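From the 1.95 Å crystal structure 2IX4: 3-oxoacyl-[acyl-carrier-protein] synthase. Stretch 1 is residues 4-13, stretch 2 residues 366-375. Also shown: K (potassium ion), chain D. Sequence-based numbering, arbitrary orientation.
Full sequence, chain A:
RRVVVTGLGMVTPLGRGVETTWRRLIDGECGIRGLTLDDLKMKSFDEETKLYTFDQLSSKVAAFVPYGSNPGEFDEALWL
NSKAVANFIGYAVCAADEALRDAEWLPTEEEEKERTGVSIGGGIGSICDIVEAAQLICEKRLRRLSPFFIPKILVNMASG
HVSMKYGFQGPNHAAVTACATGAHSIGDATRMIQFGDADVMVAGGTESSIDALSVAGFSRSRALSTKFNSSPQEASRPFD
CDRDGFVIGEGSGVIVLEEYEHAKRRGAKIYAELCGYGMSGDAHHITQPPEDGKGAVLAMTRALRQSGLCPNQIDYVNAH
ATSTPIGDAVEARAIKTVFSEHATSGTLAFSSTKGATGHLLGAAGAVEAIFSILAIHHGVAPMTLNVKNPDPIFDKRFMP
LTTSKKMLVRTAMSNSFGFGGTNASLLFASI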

ATOM      1  N   VAL A   4      -9.698 -12.592  16.797  1.00 21.25           N
ATOM      2  CA  VAL A   4     -10.743 -11.810  17.454  1.00 21.28           C
ATOM      3  C   VAL A   4     -10.356 -10.336  17.600  1.00 21.20           C
ATOM      4  O   VAL A   4      -9.182  -9.975  17.482  1.00 21.32           O
ATOM      5  CB  VAL A   4     -11.154 -12.398  18.840  1.00 21.27           C
ATOM      6  CG1 VAL A   4     -11.748 -13.791  18.688  1.00 21.32           C
ATOM      7  CG2 VAL A   4      -9.984 -12.396  19.821  1.00 21.17           C
ATOM      8  N   VAL A   5     -11.356  -9.498  17.853  1.00 20.93           N
ATOM      9  CA  VAL A   5     -11.160  -8.064  18.009  1.00 20.55           C
ATOM     10  C   VAL A   5     -11.251  -7.731  19.492  1.00 20.39           C
ATOM     11  O   VAL A   5     -12.258  -8.031  20.137  1.00 20.35           O
ATOM     12  CB  VAL A   5     -12.220  -7.263  17.220  1.00 20.50           C
ATOM     13  CG1 VAL A   5     -11.986  -5.767  17.374  1.00 20.38           C
ATOM     14  CG2 VAL A   5     -12.202  -7.655  15.745  1.00 20.59           C
ATOM     15  N   THR A   6     -10.196  -7.116  20.028  1.00 20.14           N
ATOM     16  CA  THR A   6     -10.118  -6.825  21.461  1.00 19.86           C
ATOM     17  C   THR A   6     -10.009  -5.333  21.782  1.00 19.74           C
ATOM     18  O   THR A   6     -10.051  -4.945  22.948  1.00 19.54           O
ATOM     19  CB  THR A   6      -8.943  -7.583  22.134  1.00 19.91           C
ATOM     20  OG1 THR A   6      -7.730  -7.339  21.413  1.00 19.90           O
ATOM     21  CG2 THR A   6      -9.212  -9.077  22.171  1.00 20.19           C
ATOM     22  N   GLY A   7      -9.877  -4.501  20.753  1.00 19.64           N
ATOM     23  CA  GLY A   7      -9.777  -3.058  20.948  1.00 19.41           C
ATOM     24  C   GLY A   7     -10.269  -2.281  19.748  1.00 19.49           C
ATOM     25  O   GLY A   7     -10.011  -2.668  18.610  1.00 19.20           O
ATOM     26  N   LEU A   8     -10.984  -1.188  20.011  1.00 19.65           N
ATOM     27  CA  LEU A   8     -11.500  -0.316  18.955  1.00 19.72           C
ATOM     28  C   LEU A   8     -11.035   1.122  19.172  1.00 20.05           C
ATOM     29  O   LEU A   8     -10.992   1.607  20.306  1.00 19.75           O
ATOM     30  CB  LEU A   8     -13.034  -0.365  18.905  1.00 19.74           C
ATOM     31  CG  LEU A   8     -13.782  -1.698  18.751  1.00 19.29           C
ATOM     32  CD1 LEU A   8     -15.278  -1.476  18.876  1.00 18.97           C
ATOM     33  CD2 LEU A   8     -13.470  -2.381  17.433  1.00 18.97           C
ATOM     34  N   GLY A   9     -10.686   1.800  18.079  1.00 20.05           N
ATOM     35  CA  GLY A   9     -10.239   3.189  18.153  1.00 20.35           C
ATOM     36  C   GLY A   9     -10.539   3.925  16.867  1.00 20.61           C
ATOM     37  O   GLY A   9     -10.365   3.374  15.781  1.00 20.51           O
ATOM     38  N   MET A  10     -10.999   5.168  16.983  1.00 20.82           N
ATOM     39  CA  MET A  10     -11.319   5.959  15.791  1.00 21.36           C
ATOM     40  C   MET A  10     -11.347   7.463  16.037  1.00 21.41           C
ATOM     41  O   MET A  10     -11.564   7.927  17.162  1.00 21.25           O
ATOM     42  CB  MET A  10     -12.646   5.494  15.163  1.00 21.57           C
ATOM     43  CG  MET A  10     -13.907   5.870  15.952  1.00 22.25           C
ATOM     44  SD  MET A  10     -15.316   4.772  15.697  1.00 25.45           S
ATOM     45  CE  MET A  10     -15.306   4.569  13.920  1.00 21.85           C
ATOM     46  N   VAL A  11     -11.105   8.206  14.963  1.00 21.56           N
ATOM     47  CA  VAL A  11     -11.300   9.652  14.930  1.00 21.67           C
ATOM     48  C   VAL A  11     -11.985   9.973  13.603  1.00 21.61           C
ATOM     49  O   VAL A  11     -11.448   9.686  12.532  1.00 21.46           O
ATOM     50  CB  VAL A  11      -9.964  10.444  15.159  1.00 21.90           C
ATOM     51  CG1 VAL A  11      -8.843   9.963  14.240  1.00 22.50           C
ATOM     52  CG2 VAL A  11     -10.177  11.947  15.028  1.00 21.95           C
ATOM     53  N   THR A  12     -13.195  10.521  13.688  1.00 21.43           N
ATOM     54  CA  THR A  12     -14.062  10.689  12.512  1.00 21.32           C
ATOM     55  C   THR A  12     -14.688  12.087  12.491  1.00 21.24           C
ATOM     56  O   THR A  12     -14.548  12.838  13.462  1.00 21.27           O
ATOM     57  CB  THR A  12     -15.206   9.632  12.488  1.00 21.32           C
ATOM     58  OG1 THR A  12     -16.143   9.904  13.538  1.00 21.81           O
ATOM     59  CG2 THR A  12     -14.666   8.211  12.634  1.00 20.86           C
ATOM     60  N   PRO A  13     -15.383  12.445  11.388  1.00 21.25           N
ATOM     61  CA  PRO A  13     -16.168  13.684  11.364  1.00 21.31           C
ATOM     62  C   PRO A  13     -17.324  13.738  12.374  1.00 21.56           C
ATOM     63  O   PRO A  13     -17.941  14.793  12.538  1.00 21.67           O
ATOM     64  CB  PRO A  13     -16.707  13.726   9.928  1.00 21.10           C
ATOM     65  CG  PRO A  13     -15.749  12.878   9.149  1.00 21.00           C
ATOM     66  CD  PRO A  13     -15.438  11.761  10.082  1.00 21.04           C
ATOM     67  N   ALA A 366     -12.011   0.726   7.403  1.00 21.35           N
ATOM     68  CA  ALA A 366     -11.656   0.476   8.798  1.00 21.48           C
ATOM     69  C   ALA A 366     -12.710   1.021   9.747  1.00 21.52           C
ATOM     70  O   ALA A 366     -13.106   0.349  10.703  1.00 21.75           O
ATOM     71  CB  ALA A 366     -10.305   1.077   9.114  1.00 21.56           C
ATOM     72  N   VAL A 367     -13.144   2.250   9.486  1.00 21.50           N
ATOM     73  CA  VAL A 367     -14.202   2.893  10.262  1.00 21.45           C
ATOM     74  C   VAL A 367     -15.503   2.077  10.179  1.00 21.33           C
ATOM     75  O   VAL A 367     -16.173   1.844  11.185  1.00 21.10           O
ATOM     76  CB  VAL A 367     -14.397   4.360   9.787  1.00 21.53           C
ATOM     77  CG1 VAL A 367     -15.768   4.904  10.167  1.00 21.75           C
ATOM     78  CG2 VAL A 367     -13.279   5.250  10.347  1.00 21.73           C
ATOM     79  N   GLU A 368     -15.831   1.616   8.978  1.00 21.11           N
ATOM     80  CA  GLU A 368     -17.075   0.892   8.759  1.00 21.02           C
ATOM     81  C   GLU A 368     -17.027  -0.553   9.269  1.00 20.95           C
ATOM     82  O   GLU A 368     -18.067  -1.136   9.588  1.00 21.25           O
ATOM     83  CB  GLU A 368     -17.479   0.994   7.289  1.00 21.18           C
ATOM     84  CG  GLU A 368     -17.900   2.416   6.920  1.00 21.31           C
ATOM     85  CD  GLU A 368     -17.805   2.736   5.439  1.00 22.43           C
ATOM     86  OE1 GLU A 368     -17.749   1.802   4.602  1.00 21.21           O
ATOM     87  OE2 GLU A 368     -17.802   3.941   5.109  1.00 23.63           O
ATOM     88  N   ALA A 369     -15.821  -1.115   9.376  1.00 20.54           N
ATOM     89  CA  ALA A 369     -15.633  -2.400  10.046  1.00 20.08           C
ATOM     90  C   ALA A 369     -15.904  -2.247  11.541  1.00 19.94           C
ATOM     91  O   ALA A 369     -16.506  -3.119  12.161  1.00 20.20           O
ATOM     92  CB  ALA A 369     -14.227  -2.941   9.800  1.00 19.83           C
ATOM     93  N   ILE A 370     -15.458  -1.129  12.109  1.00 19.51           N
ATOM     94  CA  ILE A 370     -15.741  -0.797  13.505  1.00 19.14           C
ATOM     95  C   ILE A 370     -17.249  -0.663  13.742  1.00 19.06           C
ATOM     96  O   ILE A 370     -17.772  -1.192  14.724  1.00 18.74           O
ATOM     97  CB  ILE A 370     -14.962   0.470  13.957  1.00 19.19           C
ATOM     98  CG1 ILE A 370     -13.458   0.162  13.995  1.00 19.21           C
ATOM     99  CG2 ILE A 370     -15.450   0.966  15.322  1.00 18.75           C
ATOM    100  CD1 ILE A 370     -12.543   1.381  14.149  1.00 18.51           C
ATOM    101  N   PHE A 371     -17.944   0.016  12.826  1.00 18.93           N
ATOM    102  CA  PHE A 371     -19.403   0.136  12.896  1.00 18.99           C
ATOM    103  C   PHE A 371     -20.078  -1.239  12.881  1.00 19.07           C
ATOM    104  O   PHE A 371     -21.040  -1.469  13.618  1.00 19.23           O
ATOM    105  CB  PHE A 371     -19.960   1.004  11.756  1.00 18.92           C
ATOM    106  CG  PHE A 371     -19.594   2.468  11.847  1.00 18.83           C
ATOM    107  CD1 PHE A 371     -19.677   3.281  10.717  1.00 19.46           C
ATOM    108  CD2 PHE A 371     -19.171   3.036  13.050  1.00 19.04           C
ATOM    109  CE1 PHE A 371     -19.344   4.634  10.779  1.00 18.93           C
ATOM    110  CE2 PHE A 371     -18.834   4.386  13.120  1.00 19.54           C
ATOM    111  CZ  PHE A 371     -18.920   5.187  11.981  1.00 18.91           C
ATOM    112  N   SER A 372     -19.564  -2.140  12.043  1.00 19.13           N
ATOM    113  CA  SER A 372     -20.070  -3.510  11.939  1.00 19.26           C
ATOM    114  C   SER A 372     -19.823  -4.323  13.216  1.00 19.30           C
ATOM    115  O   SER A 372     -20.700  -5.065  13.662  1.00 19.22           O
ATOM    116  CB  SER A 372     -19.456  -4.213  10.725  1.00 19.20           C
ATOM    117  OG  SER A 372     -19.755  -3.505   9.532  1.00 19.41           O
ATOM    118  N   ILE A 373     -18.632  -4.173  13.793  1.00 19.59           N
ATOM    119  CA  ILE A 373     -18.289  -4.809  15.074  1.00 19.84           C
ATOM    120  C   ILE A 373     -19.181  -4.272  16.192  1.00 20.10           C
ATOM    121  O   ILE A 373     -19.635  -5.033  17.054  1.00 20.54           O
ATOM    122  CB  ILE A 373     -16.790  -4.595  15.433  1.00 19.85           C
ATOM    123  CG1 ILE A 373     -15.885  -5.300  14.415  1.00 19.67           C
ATOM    124  CG2 ILE A 373     -16.477  -5.097  16.849  1.00 19.64           C
ATOM    125  CD1 ILE A 373     -14.490  -4.686  14.285  1.00 19.85           C
ATOM    126  N   LEU A 374     -19.432  -2.963  16.172  1.00 20.21           N
ATOM    127  CA  LEU A 374     -20.283  -2.316  17.179  1.00 20.18           C
ATOM    128  C   LEU A 374     -21.757  -2.705  17.046  1.00 20.00           C
ATOM    129  O   LEU A 374     -22.474  -2.772  18.043  1.00 19.85           O
ATOM    130  CB  LEU A 374     -20.116  -0.793  17.146  1.00 20.19           C
ATOM    131  CG  LEU A 374     -18.806  -0.240  17.724  1.00 20.57           C
ATOM    132  CD1 LEU A 374     -18.646   1.242  17.392  1.00 20.76           C
ATOM    133  CD2 LEU A 374     -18.720  -0.472  19.230  1.00 20.42           C
ATOM    134  N   ALA A 375     -22.193  -2.953  15.811  1.00 19.95           N
ATOM    135  CA  ALA A 375     -23.540  -3.461  15.546  1.00 19.72           C
ATOM    136  C   ALA A 375     -23.762  -4.800  16.248  1.00 19.56           C
ATOM    137  O   ALA A 375     -24.799  -5.013  16.884  1.00 19.42           O
ATOM    138  CB  ALA A 375     -23.779  -3.592  14.042  1.00 19.70           C
TER
HETATM  139  K     K D1463     -18.752  -0.707   4.290  1.00 18.18           K

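Strand 4-12 packs against helix 366-375 through apolar side chains, with no hydrogen bond between the two; the axes approach to 9.3 Å and their N-to-C directions make an angle of 130°, so going forward along the strand runs back along the helix, from V5 near I373 to M10 near V367. The contact buries 437 Å², both sides summed. V4 lies out of reach of the helix. V5 points toward it and, with chi1 in t, brings CG2 to 4.0 Å from CD1 of I373, the first contact along the strand. T6 lies out of reach of the helix; its OG1 is hydrogen-bonded elsewhere in the structure. G7 also makes no contact, so the strand next touches the helix at L8. This leucine (m, t) points toward the helix: CD1 lies 3.6 Å from CD2 of L374, and CD2 lies 4.0 Å from CD1 of I373 and 4.3 Å from CG1 of I370. I370 and I373 are one helical turn apart, and both point toward the strand; L374 starts sideways, but its end comes nearer. At G9 the contact is made by the backbone: its carbonyl O lies 3.4 Å from CD1 of I370, a methyl that cannot donate a hydrogen bond, so this is packing alone. A CB on G9 would point away from the helix. M10 points toward the helix and has the largest covered area of any residue in the contact, narrowly ahead of L8. With its chi angles in p, t and m, SD lies 3.8 Å from CG2 of I370. The terminal CE touches two further side chains, 3.8 Å from CG1 of V367 and 3.6 Å from CE2 of F371. The CA-to-CB bond of F371 points away from the strand, yet the ring end swings back far enough to meet this methyl, which approaches the ring obliquely. V11 points away and makes no contact. T12 closes the series, its CG2 4.0 Å from CG2 of V367; its OG1 is hydrogen-bonded to a residue just outside the stretches. P13 has left the strand and does not reach the helix. The helix itself is held by regular backbone bonds, such as I370 N to A366 O (3.1 Å) and L374 N to I370 O (2.8 Å). E368 points away from the strand, and its OE1 binds the potassium ion K at 2.7 Å.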